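Local coordinates for archaeal flagellar ATP-binding protein FlaH (Methanocaldococcus jannaschii DSM 2661, PDB 4WIA) that probably binds and hydrolyses ATP with magnesium as a P-loop ATPase of the archaellum, the archaeal flagellum, at residues L6-L11 with N54-T59. Numbering follows the deposited sequence.
With SO4 (sulfate ion), chain J.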
loop_
_atom_site.group_PDB
_atom_site.type_symbol
_atom_site.label_atom_id
_atom_site.label_comp_id
_atom_site.label_asym_id
_atom_site.label_seq_id
_atom_site.Cartn_x
_atom_site.Cartn_y
_atom_site.Cartn_z
ATOM N N LEU A 6 -15.736 2.043 3.763
ATOM C CA LEU A 6 -14.781 1.840 4.876
ATOM C C LEU A 6 -13.431 2.426 4.599
ATOM O O LEU A 6 -12.768 2.049 3.651
ATOM C CB LEU A 6 -14.600 0.329 5.132
ATOM C CG LEU A 6 -14.600 -0.112 6.589
ATOM C CD1 LEU A 6 -15.972 0.193 7.166
ATOM C CD2 LEU A 6 -14.315 -1.619 6.738
ATOM N N ALA A 7 -12.991 3.332 5.437
ATOM C CA ALA A 7 -11.679 3.839 5.289
ATOM C C ALA A 7 -10.683 2.956 6.061
ATOM O O ALA A 7 -10.890 2.683 7.226
ATOM C CB ALA A 7 -11.622 5.241 5.823
ATOM N N ARG A 8 -9.611 2.561 5.391
ATOM C CA ARG A 8 -8.626 1.636 5.940
ATOM C C ARG A 8 -7.505 2.294 6.685
ATOM O O ARG A 8 -7.021 3.365 6.325
ATOM C CB ARG A 8 -8.127 0.808 4.831
ATOM C CG ARG A 8 -9.276 0.010 4.216
ATOM C CD ARG A 8 -8.739 -1.256 3.622
ATOM N NE ARG A 8 -8.945 -2.399 4.531
ATOM C CZ ARG A 8 -8.310 -3.559 4.425
ATOM N NH1 ARG A 8 -7.388 -3.721 3.473
ATOM N NH2 ARG A 8 -8.549 -4.542 5.301
ATOM N N ILE A 9 -7.194 1.707 7.812
ATOM C CA ILE A 9 -6.162 2.173 8.684
ATOM C C ILE A 9 -5.084 1.069 8.925
ATOM O O ILE A 9 -4.226 1.230 9.807
ATOM C CB ILE A 9 -6.741 2.598 10.048
ATOM C CG1 ILE A 9 -7.572 1.477 10.648
ATOM C CG2 ILE A 9 -7.603 3.827 9.902
ATOM C CD1 ILE A 9 -7.274 1.196 12.095
ATOM N N ASP A 10 -5.098 0.034 8.107
ATOM C CA ASP A 10 -4.286 -1.143 8.324
ATOM C C ASP A 10 -2.802 -0.903 8.369
ATOM O O ASP A 10 -2.266 -0.312 7.490
ATOM C CB ASP A 10 -4.476 -2.095 7.161
ATOM C CG ASP A 10 -5.890 -2.336 6.816
ATOM O OD1 ASP A 10 -6.775 -1.554 7.106
ATOM O OD2 ASP A 10 -6.123 -3.340 6.204
ATOM N N LEU A 11 -2.144 -1.468 9.362
ATOM C CA LEU A 11 -0.708 -1.595 9.391
ATOM C C LEU A 11 -0.262 -3.009 9.694
ATOM O O LEU A 11 -0.942 -3.768 10.392
ATOM C CB LEU A 11 -0.170 -0.674 10.492
ATOM C CG LEU A 11 -0.498 0.804 10.404
ATOM C CD1 LEU A 11 0.116 1.528 11.574
ATOM C CD2 LEU A 11 0.047 1.410 9.133
ATOM N N ASN A 54 -2.537 4.187 3.861
ATOM C CA ASN A 54 -3.508 3.593 2.956
ATOM C C ASN A 54 -4.063 4.557 1.898
ATOM O O ASN A 54 -5.104 4.303 1.337
ATOM C CB ASN A 54 -4.617 2.940 3.773
ATOM C CG ASN A 54 -4.124 1.667 4.416
ATOM O OD1 ASN A 54 -4.178 0.641 3.812
ATOM N ND2 ASN A 54 -3.660 1.740 5.647
ATOM N N ARG A 55 -3.341 5.648 1.656
ATOM C CA ARG A 55 -3.577 6.569 0.520
ATOM C C ARG A 55 -4.764 7.507 0.731
ATOM O O ARG A 55 -5.314 8.022 -0.225
ATOM C CB ARG A 55 -3.730 5.824 -0.806
ATOM C CG ARG A 55 -2.613 4.819 -1.105
ATOM C CD ARG A 55 -1.283 5.530 -1.252
ATOM N NE ARG A 55 -0.212 4.579 -1.330
ATOM C CZ ARG A 55 1.066 4.856 -1.598
ATOM N NH1 ARG A 55 1.942 3.866 -1.580
ATOM N NH2 ARG A 55 1.480 6.053 -1.940
ATOM N N TYR A 56 -5.105 7.752 1.992
ATOM C CA TYR A 56 -5.973 8.872 2.364
ATOM C C TYR A 56 -5.151 10.150 2.737
ATOM O O TYR A 56 -3.956 10.087 2.976
ATOM C CB TYR A 56 -6.886 8.487 3.511
ATOM C CG TYR A 56 -7.730 7.263 3.219
ATOM C CD1 TYR A 56 -8.943 7.385 2.567
ATOM C CD2 TYR A 56 -7.298 5.982 3.568
ATOM C CE1 TYR A 56 -9.723 6.294 2.275
ATOM C CE2 TYR A 56 -8.061 4.870 3.281
ATOM C CZ TYR A 56 -9.262 5.027 2.639
ATOM O OH TYR A 56 -10.048 3.996 2.376
ATOM N N SER A 57 -5.805 11.309 2.685
ATOM C CA SER A 57 -5.186 12.541 3.078
ATOM C C SER A 57 -5.730 12.919 4.447
ATOM O O SER A 57 -6.828 12.553 4.771
ATOM C CB SER A 57 -5.491 13.635 2.083
ATOM O OG SER A 57 -6.900 13.784 1.880
ATOM N N VAL A 58 -4.921 13.605 5.253
ATOM C CA VAL A 58 -5.288 13.952 6.580
ATOM C C VAL A 58 -4.947 15.425 6.853
ATOM O O VAL A 58 -3.871 15.892 6.476
ATOM C CB VAL A 58 -4.530 13.067 7.582
ATOM C CG1 VAL A 58 -4.845 13.482 9.004
ATOM C CG2 VAL A 58 -4.902 11.610 7.396
ATOM N N THR A 59 -5.837 16.113 7.559
ATOM C CA THR A 59 -5.526 17.336 8.217
ATOM C C THR A 59 -5.450 17.085 9.712
ATOM O O THR A 59 -6.385 16.506 10.302
ATOM C CB THR A 59 -6.618 18.394 7.987
ATOM O OG1 THR A 59 -6.616 18.759 6.609
ATOM C CG2 THR A 59 -6.354 19.688 8.820
HETATM S S SO4 J . 1.361 9.578 -1.673
HETATM O O1 SO4 J . 2.349 9.321 -2.773
HETATM O O2 SO4 J . 0.397 8.424 -1.588
HETATM O O3 SO4 J . 1.834 9.826 -0.326
HETATM O O4 SO4 J . 0.610 10.801 -2.157
#
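Ala-7 lays its CB over one face of the Tyr-56 ring, 4.0 Å from CZ, while Arg-8 N approaches the same ring obliquely and gives a weak hydrogen bond of 3.4 Å to Tyr-56 OH. The phenol is thus set against the backbone where strand 6-7 ends, its OH 3.3 Å from Ala-7 CA. Asn-54 ND2 donates to Asp-10 O at 3.1 Å, with that oxygen almost in the amide plane (5° out) and the N-H fairly straight at 159°. ND2 also bonds Gly-50 O of helix 40-53, its strongest partner, so one amide nitrogen joins the last turn of the helix to Asp-10 O. Asn-54 CB meanwhile rests 3.5 Å from Arg-8 O. Arg-55 takes no part in the contact with 6-11; the end of its side chain leads away, and its NH2 donates a 2.6 Å hydrogen bond to O2 of a sulfate, probably from the crystallisation liquor, which also bonds Lys-84 and Ser-12 and Arg-13 of the second subunit. Arg-55, at positive phi, is the C-prime residue of the Schellman motif that ends helix 40-53, whose first turn carries residues of the probable Walker A P-loop, and the chain then runs into strand 58-62. An alanine in place of Asn-54 would probably leave both Asp-10 O and Gly-50 O without this amide donor and the 6-11 backbone less firmly tied to the helix end. The chemistry implies that this backbone is held at the C-terminal end of helix 40-53 by one amide bond and a weak bond to the phenol, with apolar contact from Ala-7; Ile-9 O adds a bond to Arg-46 farther back in the helix.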